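PDB 3W1Z: heat shock protein 16, which assembles into a 16-mer and probably acts as a small heat shock chaperone that binds unfolding proteins under stress. Local coordinates for the interface of chains A and B. Residues are numbered along the deposited sequence; one frame, centred on the assembly and turned at random. Chains: chain A/B, Heat shock protein 16.

All three contacts belong to one two-fold interface. Contact 1 and contact 3 are two-fold counterparts, alike in core but not in detail: B:Glu94 meets A:Arg102 and A:Ile39 in contact 1, A:Glu94 meets B:Arg102 and B:Ile39 in contact 3, and their C-alpha centres lie about 20 Å apart. Contact 2 lies about 20 Å from contact 1 but about 6 Å from contact 3, sharing A:Glu94, A:Arg95 and B:Ile39 with it. Chain A's strand 39-43 receives chain B residues 92-95 in contact 1; chain B's receives chain A residues 90-95 in contacts 2 and 3, a reciprocal exchange in what is probably the dimeric unit of the 16-mer.

Contact 1: the interface of chains A and B. Residues chain A 16, 37-39, 102; chain B 92-95.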
ATOM      1  N   LEU A  16       6.952  39.302  -3.224  1.00 16.49           N
ATOM      2  CA  LEU A  16       7.640  39.482  -1.947  1.00 20.48           C
ATOM      3  C   LEU A  16       7.364  40.822  -1.265  1.00 20.16           C
ATOM      4  O   LEU A  16       7.294  41.863  -1.918  1.00 17.04           O
ATOM      5  CB  LEU A  16       9.150  39.299  -2.132  1.00 18.44           C
ATOM      6  CG  LEU A  16       9.603  38.006  -2.814  1.00 22.02           C
ATOM      7  CD1 LEU A  16      11.120  37.911  -2.837  1.00 14.45           C
ATOM      8  CD2 LEU A  16       9.000  36.796  -2.126  1.00 18.45           C
ATOM      9  N   PRO A  37      10.814  30.771 -10.293  1.00 21.25           N
ATOM     10  CA  PRO A  37      12.260  31.013 -10.263  1.00 23.95           C
ATOM     11  C   PRO A  37      12.696  31.490  -8.883  1.00 24.51           C
ATOM     12  O   PRO A  37      12.149  32.461  -8.363  1.00 19.36           O
ATOM     13  CB  PRO A  37      12.446  32.133 -11.288  1.00 19.48           C
ATOM     14  CG  PRO A  37      11.294  31.979 -12.223  1.00 27.53           C
ATOM     15  CD  PRO A  37      10.147  31.517 -11.375  1.00 25.98           C
ATOM     16  N   SER A  38      13.681  30.808  -8.308  1.00 16.82           N
ATOM     17  CA  SER A  38      14.050  31.024  -6.914  1.00 19.51           C
ATOM     18  C   SER A  38      14.674  32.393  -6.697  1.00 19.89           C
ATOM     19  O   SER A  38      15.476  32.860  -7.506  1.00 19.15           O
ATOM     20  CB  SER A  38      14.987  29.919  -6.424  1.00 20.73           C
ATOM     21  OG  SER A  38      14.323  28.671  -6.392  1.00 21.48           O
ATOM     22  N   ILE A  39      14.304  33.033  -5.595  1.00 20.07           N
ATOM     23  CA  ILE A  39      14.731  34.401  -5.341  1.00 18.15           C
ATOM     24  C   ILE A  39      15.378  34.597  -3.972  1.00 16.53           C
ATOM     25  O   ILE A  39      14.804  34.244  -2.940  1.00 15.30           O
ATOM     26  CB  ILE A  39      13.557  35.390  -5.512  1.00 18.64           C
ATOM     27  CG1 ILE A  39      13.137  35.459  -6.981  1.00 12.14           C
ATOM     28  CG2 ILE A  39      13.935  36.771  -4.998  1.00 12.36           C
ATOM     29  CD1 ILE A  39      11.994  36.409  -7.245  1.00 15.40           C
ATOM     30  N   ARG A 102       7.276  37.886 -11.148  1.00 28.81           N
ATOM     31  CA  ARG A 102       7.397  38.041  -9.698  1.00 27.02           C
ATOM     32  C   ARG A 102       7.731  39.477  -9.299  1.00 29.20           C
ATOM     33  O   ARG A 102       8.595  40.117  -9.902  1.00 23.20           O
ATOM     34  CB  ARG A 102       8.430  37.067  -9.118  1.00 17.45           C
ATOM     35  CG  ARG A 102       8.072  35.596  -9.305  1.00 27.24           C
ATOM     36  CD  ARG A 102       8.964  34.679  -8.475  1.00 13.44           C
ATOM     37  NE  ARG A 102       8.593  34.669  -7.062  1.00 10.29           N
ATOM     38  CZ  ARG A 102       9.283  34.044  -6.113  1.00 16.50           C
ATOM     39  NH1 ARG A 102      10.388  33.381  -6.423  1.00 15.59           N
ATOM     40  NH2 ARG A 102       8.873  34.087  -4.852  1.00 10.84           N
TER
ATOM     41  N   TRP B  92      15.193  37.775   2.025  1.00 22.44           N
ATOM     42  CA  TRP B  92      14.436  36.620   1.547  1.00 22.60           C
ATOM     43  C   TRP B  92      15.370  35.559   0.969  1.00 25.45           C
ATOM     44  O   TRP B  92      16.254  35.879   0.178  1.00 21.92           O
ATOM     45  CB  TRP B  92      13.434  37.060   0.479  1.00 18.66           C
ATOM     46  CG  TRP B  92      12.318  36.093   0.266  1.00 22.91           C
ATOM     47  CD1 TRP B  92      12.226  35.144  -0.711  1.00 21.66           C
ATOM     48  CD2 TRP B  92      11.126  35.980   1.050  1.00 28.24           C
ATOM     49  NE1 TRP B  92      11.049  34.446  -0.583  1.00 22.89           N
ATOM     50  CE2 TRP B  92      10.356  34.940   0.491  1.00 30.78           C
ATOM     51  CE3 TRP B  92      10.635  36.656   2.171  1.00 19.83           C
ATOM     52  CZ2 TRP B  92       9.121  34.562   1.015  1.00 23.16           C
ATOM     53  CZ3 TRP B  92       9.410  36.279   2.689  1.00 24.80           C
ATOM     54  CH2 TRP B  92       8.668  35.241   2.111  1.00 24.30           C
ATOM     55  N   SER B  93      15.196  34.302   1.373  1.00 20.51           N
ATOM     56  CA  SER B  93      16.016  33.230   0.810  1.00 20.57           C
ATOM     57  C   SER B  93      15.216  32.030   0.302  1.00 23.34           C
ATOM     58  O   SER B  93      14.669  31.261   1.092  1.00 17.12           O
ATOM     59  CB  SER B  93      17.022  32.756   1.861  1.00 19.67           C
ATOM     60  OG  SER B  93      17.685  31.578   1.438  1.00 38.54           O
ATOM     61  N   GLU B  94      15.147  31.873  -1.018  1.00 25.65           N
ATOM     62  CA  GLU B  94      14.679  30.627  -1.623  1.00 17.27           C
ATOM     63  C   GLU B  94      15.792  29.706  -2.138  1.00 24.90           C
ATOM     64  O   GLU B  94      15.540  28.545  -2.462  1.00 23.13           O
ATOM     65  CB  GLU B  94      13.661  30.916  -2.728  1.00 16.58           C
ATOM     66  CG  GLU B  94      12.320  31.383  -2.191  1.00 15.93           C
ATOM     67  CD  GLU B  94      11.511  32.146  -3.216  1.00 17.19           C
ATOM     68  OE1 GLU B  94      11.886  32.123  -4.407  1.00 16.46           O
ATOM     69  OE2 GLU B  94      10.504  32.776  -2.829  1.00 20.40           O
ATOM     70  N   ARG B  95      17.020  30.213  -2.199  1.00 29.77           N
ATOM     71  CA  ARG B  95      18.094  29.487  -2.876  1.00 23.33           C
ATOM     72  C   ARG B  95      18.773  28.454  -1.986  1.00 21.23           C
ATOM     73  O   ARG B  95      18.998  28.686  -0.800  1.00 27.93           O
ATOM     74  CB  ARG B  95      19.131  30.451  -3.462  1.00 25.24           C
ATOM     75  CG  ARG B  95      18.639  31.240  -4.666  1.00 24.19           C
ATOM     76  CD  ARG B  95      19.773  32.009  -5.327  1.00 23.10           C
ATOM     77  NE  ARG B  95      20.727  31.122  -5.988  1.00 15.92           N
ATOM     78  CZ  ARG B  95      21.983  31.452  -6.274  1.00 17.71           C
ATOM     79  NH1 ARG B  95      22.449  32.650  -5.944  1.00 27.52           N
ATOM     80  NH2 ARG B  95      22.778  30.582  -6.879  1.00 27.52           N
TER
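A:Leu16 lays its CD2 methyl over one face of the B:Trp92 indole, 3.6 Å from the centroid of the five-membered ring and offset toward the rim, while CD1 touches the CD1 and CG side of the same ring. B:Trp92 has its CG anti to the backbone N (chi1 -160°), which presents that face to the leucine and turns the ring edge toward B:Glu94. There B:Trp92 NE1 donates to carboxylate OE2 of B:Glu94 at 2.9 Å, a bond within its own chain that comes from above the carboxylate plane. The glutamate then crosses to A:Arg102. Guanidinium and carboxylate meet end-on and nearly coplanar, 2° apart. A:Arg102 NH1 bonds B:Glu94 OE1 at 2.8 Å. A:Arg102 NH2 bonds B:Glu94 OE2 at 2.9 Å, and both bonds are nearly straight and on syn lone pairs. The amide N of A:Ile39 also donates to B:Glu94 OE1, at 2.8 Å, but from above the carboxylate plane, so each oxygen has two donors. A:Arg102 NH1 is itself steadied by A:Pro37 O, at 2.8 Å in the guanidinium plane. Beside this, B:Glu94 N donates to A:Ile39 O at 3.1 Å. An alanine in place of B:Glu94 would probably leave the A:Arg102 charge without its mate and the indole NE1 and A:Ile39 N without their acceptor. The site pins the segment after strand 90-93 of chain B to the start of strand 39-43 in chain A, one of the contacts that hold the two subunits together.

Contact 2: the interface of chains A and B. Residues chain A 90, 93-97; chain B 39-40, 42, 53.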
ATOM      1  N   GLN A  90      10.162  12.586 -24.617  1.00 68.61           N
ATOM      2  CA  GLN A  90      10.672  12.889 -23.297  1.00 62.19           C
ATOM      3  C   GLN A  90      10.540  11.612 -22.495  1.00 53.93           C
ATOM      4  O   GLN A  90       9.433  11.123 -22.275  1.00 55.45           O
ATOM      5  CB  GLN A  90       9.832  13.975 -22.625  1.00 67.23           C
ATOM      6  CG  GLN A  90       9.869  15.329 -23.296  1.00 70.14           C
ATOM      7  CD  GLN A  90       9.579  16.454 -22.322  1.00 76.37           C
ATOM      8  OE1 GLN A  90       9.023  16.229 -21.247  1.00 69.77           O
ATOM      9  NE2 GLN A  90       9.968  17.670 -22.686  1.00 65.18           N
ATOM     10  N   SER A  93      10.861  14.242 -17.353  1.00 38.48           N
ATOM     11  CA  SER A  93      10.872  15.698 -17.206  1.00 51.47           C
ATOM     12  C   SER A  93      10.767  16.178 -15.760  1.00 45.63           C
ATOM     13  O   SER A  93       9.717  16.045 -15.128  1.00 41.01           O
ATOM     14  CB  SER A  93       9.752  16.328 -18.036  1.00 54.75           C
ATOM     15  OG  SER A  93      10.243  16.808 -19.275  1.00 53.33           O
ATOM     16  N   GLU A  94      11.856  16.735 -15.239  1.00 40.95           N
ATOM     17  CA  GLU A  94      11.815  17.486 -13.988  1.00 36.80           C
ATOM     18  C   GLU A  94      11.792  19.005 -14.168  1.00 35.47           C
ATOM     19  O   GLU A  94      11.542  19.744 -13.216  1.00 34.07           O
ATOM     20  CB  GLU A  94      12.961  17.061 -13.071  1.00 38.10           C
ATOM     21  CG  GLU A  94      12.877  15.605 -12.650  1.00 33.99           C
ATOM     22  CD  GLU A  94      14.094  15.151 -11.876  1.00 33.81           C
ATOM     23  OE1 GLU A  94      15.143  15.820 -11.972  1.00 30.05           O
ATOM     24  OE2 GLU A  94      13.998  14.125 -11.170  1.00 37.02           O
ATOM     25  N   ARG A  95      12.045  19.467 -15.389  1.00 36.33           N
ATOM     26  CA  ARG A  95      12.168  20.902 -15.639  1.00 26.67           C
ATOM     27  C   ARG A  95      10.804  21.570 -15.751  1.00 37.75           C
ATOM     28  O   ARG A  95       9.872  21.010 -16.327  1.00 45.26           O
ATOM     29  CB  ARG A  95      12.998  21.180 -16.897  1.00 31.56           C
ATOM     30  CG  ARG A  95      14.487  20.895 -16.755  1.00 32.61           C
ATOM     31  CD  ARG A  95      15.267  21.539 -17.892  1.00 34.67           C
ATOM     32  NE  ARG A  95      15.107  22.991 -17.894  1.00 37.93           N
ATOM     33  CZ  ARG A  95      15.405  23.780 -18.922  1.00 33.33           C
ATOM     34  NH1 ARG A  95      15.879  23.261 -20.046  1.00 28.59           N
ATOM     35  NH2 ARG A  95      15.224  25.090 -18.826  1.00 38.83           N
ATOM     36  N   ARG A  96      10.697  22.774 -15.199  1.00 33.80           N
ATOM     37  CA  ARG A  96       9.437  23.505 -15.190  1.00 34.70           C
ATOM     38  C   ARG A  96       9.480  24.671 -16.169  1.00 32.14           C
ATOM     39  O   ARG A  96      10.298  25.580 -16.030  1.00 35.65           O
ATOM     40  CB  ARG A  96       9.142  24.018 -13.784  1.00 43.34           C
ATOM     41  CG  ARG A  96       9.358  22.981 -12.697  1.00 34.59           C
ATOM     42  CD  ARG A  96       9.336  23.627 -11.325  1.00 50.99           C
ATOM     43  NE  ARG A  96       9.700  22.686 -10.270  1.00 57.86           N
ATOM     44  CZ  ARG A  96       9.682  22.978  -8.975  1.00 53.28           C
ATOM     45  NH1 ARG A  96       9.311  24.187  -8.573  1.00 46.97           N
ATOM     46  NH2 ARG A  96      10.032  22.064  -8.080  1.00 51.03           N
ATOM     47  N   PHE A  97       8.602  24.635 -17.164  1.00 37.52           N
ATOM     48  CA  PHE A  97       8.554  25.676 -18.185  1.00 43.44           C
ATOM     49  C   PHE A  97       7.343  26.595 -18.028  1.00 41.54           C
ATOM     50  O   PHE A  97       6.567  26.455 -17.082  1.00 40.03           O
ATOM     51  CB  PHE A  97       8.595  25.046 -19.577  1.00 38.51           C
ATOM     52  CG  PHE A  97       9.790  24.165 -19.800  1.00 45.02           C
ATOM     53  CD1 PHE A  97      11.024  24.716 -20.100  1.00 49.47           C
ATOM     54  CD2 PHE A  97       9.684  22.788 -19.691  1.00 36.76           C
ATOM     55  CE1 PHE A  97      12.131  23.910 -20.298  1.00 45.14           C
ATOM     56  CE2 PHE A  97      10.787  21.977 -19.889  1.00 45.46           C
ATOM     57  CZ  PHE A  97      12.012  22.539 -20.193  1.00 45.57           C
TER
ATOM     58  N   ILE B  39      16.418  17.611 -13.932  1.00 26.88           N
ATOM     59  CA  ILE B  39      16.845  17.186 -15.261  1.00 27.93           C
ATOM     60  C   ILE B  39      15.700  16.800 -16.195  1.00 35.82           C
ATOM     61  O   ILE B  39      14.636  16.357 -15.760  1.00 31.69           O
ATOM     62  CB  ILE B  39      17.840  16.001 -15.199  1.00 26.84           C
ATOM     63  CG1 ILE B  39      17.142  14.736 -14.698  1.00 26.50           C
ATOM     64  CG2 ILE B  39      19.044  16.344 -14.332  1.00 25.26           C
ATOM     65  CD1 ILE B  39      18.009  13.501 -14.761  1.00 25.19           C
ATOM     66  N   ASP B  40      15.940  16.984 -17.489  1.00 37.01           N
ATOM     67  CA  ASP B  40      15.058  16.476 -18.531  1.00 38.67           C
ATOM     68  C   ASP B  40      15.849  15.502 -19.392  1.00 37.53           C
ATOM     69  O   ASP B  40      16.946  15.819 -19.844  1.00 35.55           O
ATOM     70  CB  ASP B  40      14.535  17.619 -19.403  1.00 39.40           C
ATOM     71  CG  ASP B  40      13.319  18.301 -18.811  1.00 41.84           C
ATOM     72  OD1 ASP B  40      12.991  18.022 -17.639  1.00 36.28           O
ATOM     73  OD2 ASP B  40      12.698  19.124 -19.516  1.00 42.35           O
ATOM     74  N   HIS B  42      15.811  13.282 -22.880  1.00 50.24           N
ATOM     75  CA  HIS B  42      15.162  13.062 -24.166  1.00 63.40           C
ATOM     76  C   HIS B  42      15.909  12.007 -24.964  1.00 63.09           C
ATOM     77  O   HIS B  42      17.138  11.960 -24.946  1.00 55.54           O
ATOM     78  CB  HIS B  42      15.093  14.362 -24.966  1.00 61.31           C
ATOM     79  CG  HIS B  42      14.216  15.409 -24.342  1.00 67.31           C
ATOM     80  ND1 HIS B  42      14.582  16.103 -23.218  1.00 63.17           N
ATOM     81  CD2 HIS B  42      12.990  15.860 -24.697  1.00 68.15           C
ATOM     82  CE1 HIS B  42      13.612  16.953 -22.897  1.00 66.74           C
ATOM     83  NE2 HIS B  42      12.643  16.823 -23.775  1.00 71.17           N
ATOM     84  N   GLU B  53      19.714  21.557 -14.816  1.00 33.93           N
ATOM     85  CA  GLU B  53      19.624  22.959 -14.421  1.00 26.66           C
ATOM     86  C   GLU B  53      20.636  23.303 -13.335  1.00 25.16           C
ATOM     87  O   GLU B  53      20.569  22.786 -12.219  1.00 24.74           O
ATOM     88  CB  GLU B  53      18.209  23.297 -13.951  1.00 14.66           C
ATOM     89  CG  GLU B  53      17.165  23.248 -15.053  1.00 25.43           C
ATOM     90  CD  GLU B  53      15.782  23.635 -14.565  1.00 31.03           C
ATOM     91  OE1 GLU B  53      15.567  23.656 -13.335  1.00 29.02           O
ATOM     92  OE2 GLU B  53      14.911  23.921 -15.414  1.00 29.53           O
TER
HETATM   93  O   HOH W   1      12.943  23.504 -13.097  1.00 36.63           O
HETATM   94  O   HOH W   2      13.043  26.201 -15.311  1.00 42.08           O
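Backbone pairing joins the chains: A:Gln90 with B:His42 and A:Ser93 with B:Asp40 form antiparallel bridges, and A:Glu94 N continues the register by donating to B:Ile39 O at 2.9 Å. The amide N of B:Ile39 returns a bond to A:Glu94 OE1, also 2.9 Å, meeting the carboxylate on its anti side. B:Asp40 caps the next peptide, its OD1 accepting from A:Arg95 N at 2.8 Å on the syn side, while OD2 lies in plane at the edge of the A:Phe97 ring.

Charge is paired at A:Arg95. A bend at chi3 (61°) brings A:Arg95 NE to B:Glu53 OE2, a 2.7 Å salt bridge in which the guanidinium and carboxylate planes stand 68° apart. CE1 of A:Phe97 sits over the centre of one guanidinium face, which should limit its rotation. Water extends this link: water 1 connects A:Arg96 N to B:Glu53 OE1, and water 2 connects A:Arg96 O to OE2.

At the far end the side chains of A:Gln90 and B:His42 run alongside each other, the amide almost perpendicular to the imidazole (89°). A:Gln90 NE2 comes 3.0 Å from B:His42 NE2, at best a doubtful hydrogen bond, since it needs an unprotonated ring nitrogen and the amide N-H is poorly aimed.

Contact 3: the interface of chains A and B. Residues chain A 92, 94-95; chain B 25, 37-39, 102.
This is a homodimeric interface between alpha-crystallin domains, made where an edge segment of chain A lies against chain B; it joins subunits within the 16-mer. A:Glu94 and B:Arg102 come from opposite directions, the guanidinium gripping the carboxylate end-on through NH1 and NH2. B:Arg102 NH1 bonds A:Glu94 OE1 at 3.0 Å on the syn lone pair. B:Arg102 NH2 bonds A:Glu94 OE2 at 3.1 Å from above the carboxylate plane. The two planes are turned 47° apart, so the grip is twisted rather than flat. In B:Arg102, CG anti to the backbone N (chi1 -177°) followed by a turn at chi2 (67°) carries the guanidinium to the carboxylate between apolar groups of its own chain: CD1 of B:Ile39 lies over one face, offset toward the rim, and CB of B:Pro25 over the centre of the other. That sandwich should restrict rotation of the group.

Each glutamate oxygen takes one arginine N-H and one neutral N-H (the B:Ile39 amide on OE1, the indole on OE2), which would probably favour the charged form of the glutamate. B:Ser38 is packed beside it, with CB of B:Ser38 and CB of A:Glu94 4.0 Å apart. The second donor to OE2 is the indole of A:Trp92: A:Trp92 NE1 lies 3.2 Å from A:Glu94 OE2 in a nearly straight bond, in the ring plane, approaching from the same face of the carboxylate as B:Arg102 NH2.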
ATOM      1  N   TRP A  92      11.918  11.574 -19.452  1.00 44.65           N
ATOM      2  CA  TRP A  92      11.838  12.128 -18.110  1.00 38.97           C
ATOM      3  C   TRP A  92      11.728  13.649 -18.172  1.00 42.38           C
ATOM      4  O   TRP A  92      12.425  14.284 -18.962  1.00 46.18           O
ATOM      5  CB  TRP A  92      13.107  11.737 -17.354  1.00 38.06           C
ATOM      6  CG  TRP A  92      12.988  11.765 -15.873  1.00 38.54           C
ATOM      7  CD1 TRP A  92      13.484  12.713 -15.029  1.00 40.96           C
ATOM      8  CD2 TRP A  92      12.344  10.789 -15.049  1.00 42.28           C
ATOM      9  NE1 TRP A  92      13.183  12.391 -13.728  1.00 44.67           N
ATOM     10  CE2 TRP A  92      12.482  11.214 -13.713  1.00 41.71           C
ATOM     11  CE3 TRP A  92      11.659   9.598 -15.311  1.00 37.37           C
ATOM     12  CZ2 TRP A  92      11.962  10.492 -12.643  1.00 45.70           C
ATOM     13  CZ3 TRP A  92      11.143   8.883 -14.247  1.00 41.33           C
ATOM     14  CH2 TRP A  92      11.298   9.332 -12.929  1.00 47.77           C
ATOM     15  N   GLU A  94      11.856  16.735 -15.239  1.00 40.95           N
ATOM     16  CA  GLU A  94      11.815  17.486 -13.988  1.00 36.80           C
ATOM     17  C   GLU A  94      11.792  19.005 -14.168  1.00 35.47           C
ATOM     18  O   GLU A  94      11.542  19.744 -13.216  1.00 34.07           O
ATOM     19  CB  GLU A  94      12.961  17.061 -13.071  1.00 38.10           C
ATOM     20  CG  GLU A  94      12.877  15.605 -12.650  1.00 33.99           C
ATOM     21  CD  GLU A  94      14.094  15.151 -11.876  1.00 33.81           C
ATOM     22  OE1 GLU A  94      15.143  15.820 -11.972  1.00 30.05           O
ATOM     23  OE2 GLU A  94      13.998  14.125 -11.170  1.00 37.02           O
ATOM     24  N   ARG A  95      12.045  19.467 -15.389  1.00 36.33           N
ATOM     25  CA  ARG A  95      12.168  20.902 -15.639  1.00 26.67           C
ATOM     26  C   ARG A  95      10.804  21.570 -15.751  1.00 37.75           C
ATOM     27  O   ARG A  95       9.872  21.010 -16.327  1.00 45.26           O
ATOM     28  CB  ARG A  95      12.998  21.180 -16.897  1.00 31.56           C
ATOM     29  CG  ARG A  95      14.487  20.895 -16.755  1.00 32.61           C
ATOM     30  CD  ARG A  95      15.267  21.539 -17.892  1.00 34.67           C
ATOM     31  NE  ARG A  95      15.107  22.991 -17.894  1.00 37.93           N
ATOM     32  CZ  ARG A  95      15.405  23.780 -18.922  1.00 33.33           C
ATOM     33  NH1 ARG A  95      15.879  23.261 -20.046  1.00 28.59           N
ATOM     34  NH2 ARG A  95      15.224  25.090 -18.826  1.00 38.83           N
TER
ATOM     35  N   PRO B  25      15.949   9.985  -9.001  1.00 47.07           N
ATOM     36  CA  PRO B  25      17.062  10.464  -8.173  1.00 49.06           C
ATOM     37  C   PRO B  25      17.238   9.655  -6.894  1.00 55.47           C
ATOM     38  O   PRO B  25      18.364   9.451  -6.443  1.00 61.81           O
ATOM     39  CB  PRO B  25      16.647  11.900  -7.834  1.00 43.08           C
ATOM     40  CG  PRO B  25      15.164  11.895  -7.927  1.00 43.89           C
ATOM     41  CD  PRO B  25      14.845  10.958  -9.053  1.00 45.39           C
ATOM     42  N   PRO B  37      20.029  18.342  -8.750  1.00 30.00           N
ATOM     43  CA  PRO B  37      19.581  19.227  -9.832  1.00 24.39           C
ATOM     44  C   PRO B  37      18.456  18.628 -10.675  1.00 28.60           C
ATOM     45  O   PRO B  37      18.421  17.417 -10.893  1.00 32.79           O
ATOM     46  CB  PRO B  37      20.847  19.413 -10.680  1.00 30.78           C
ATOM     47  CG  PRO B  37      21.743  18.275 -10.307  1.00 32.35           C
ATOM     48  CD  PRO B  37      21.457  18.005  -8.869  1.00 33.85           C
ATOM     49  N   SER B  38      17.545  19.480 -11.140  1.00 26.39           N
ATOM     50  CA  SER B  38      16.427  19.044 -11.972  1.00 29.50           C
ATOM     51  C   SER B  38      16.890  18.729 -13.389  1.00 22.56           C
ATOM     52  O   SER B  38      17.659  19.486 -13.981  1.00 29.30           O
ATOM     53  CB  SER B  38      15.334  20.113 -12.008  1.00 21.69           C
ATOM     54  OG  SER B  38      14.722  20.257 -10.739  1.00 29.22           O
ATOM     55  N   ILE B  39      16.418  17.611 -13.932  1.00 26.88           N
ATOM     56  CA  ILE B  39      16.845  17.186 -15.261  1.00 27.93           C
ATOM     57  C   ILE B  39      15.700  16.800 -16.195  1.00 35.82           C
ATOM     58  O   ILE B  39      14.636  16.357 -15.760  1.00 31.69           O
ATOM     59  CB  ILE B  39      17.840  16.001 -15.199  1.00 26.84           C
ATOM     60  CG1 ILE B  39      17.142  14.736 -14.698  1.00 26.50           C
ATOM     61  CG2 ILE B  39      19.044  16.344 -14.332  1.00 25.26           C
ATOM     62  CD1 ILE B  39      18.009  13.501 -14.761  1.00 25.19           C
ATOM     63  N   ARG B 102      24.377  14.176  -9.307  1.00 35.66           N
ATOM     64  CA  ARG B 102      23.249  13.507  -9.932  1.00 35.44           C
ATOM     65  C   ARG B 102      23.755  12.378 -10.816  1.00 35.84           C
ATOM     66  O   ARG B 102      24.507  12.606 -11.765  1.00 29.86           O
ATOM     67  CB  ARG B 102      22.424  14.496 -10.759  1.00 36.48           C
ATOM     68  CG  ARG B 102      21.168  13.902 -11.387  1.00 34.70           C
ATOM     69  CD  ARG B 102      20.141  13.515 -10.331  1.00 30.03           C
ATOM     70  NE  ARG B 102      18.952  12.904 -10.919  1.00 31.11           N
ATOM     71  CZ  ARG B 102      17.820  13.554 -11.170  1.00 32.26           C
ATOM     72  NH1 ARG B 102      17.712  14.843 -10.882  1.00 31.03           N
ATOM     73  NH2 ARG B 102      16.791  12.911 -11.707  1.00 27.43           N
TER
HETATM   74  O   HOH W   3      11.857  20.965 -11.137  1.00 28.96           O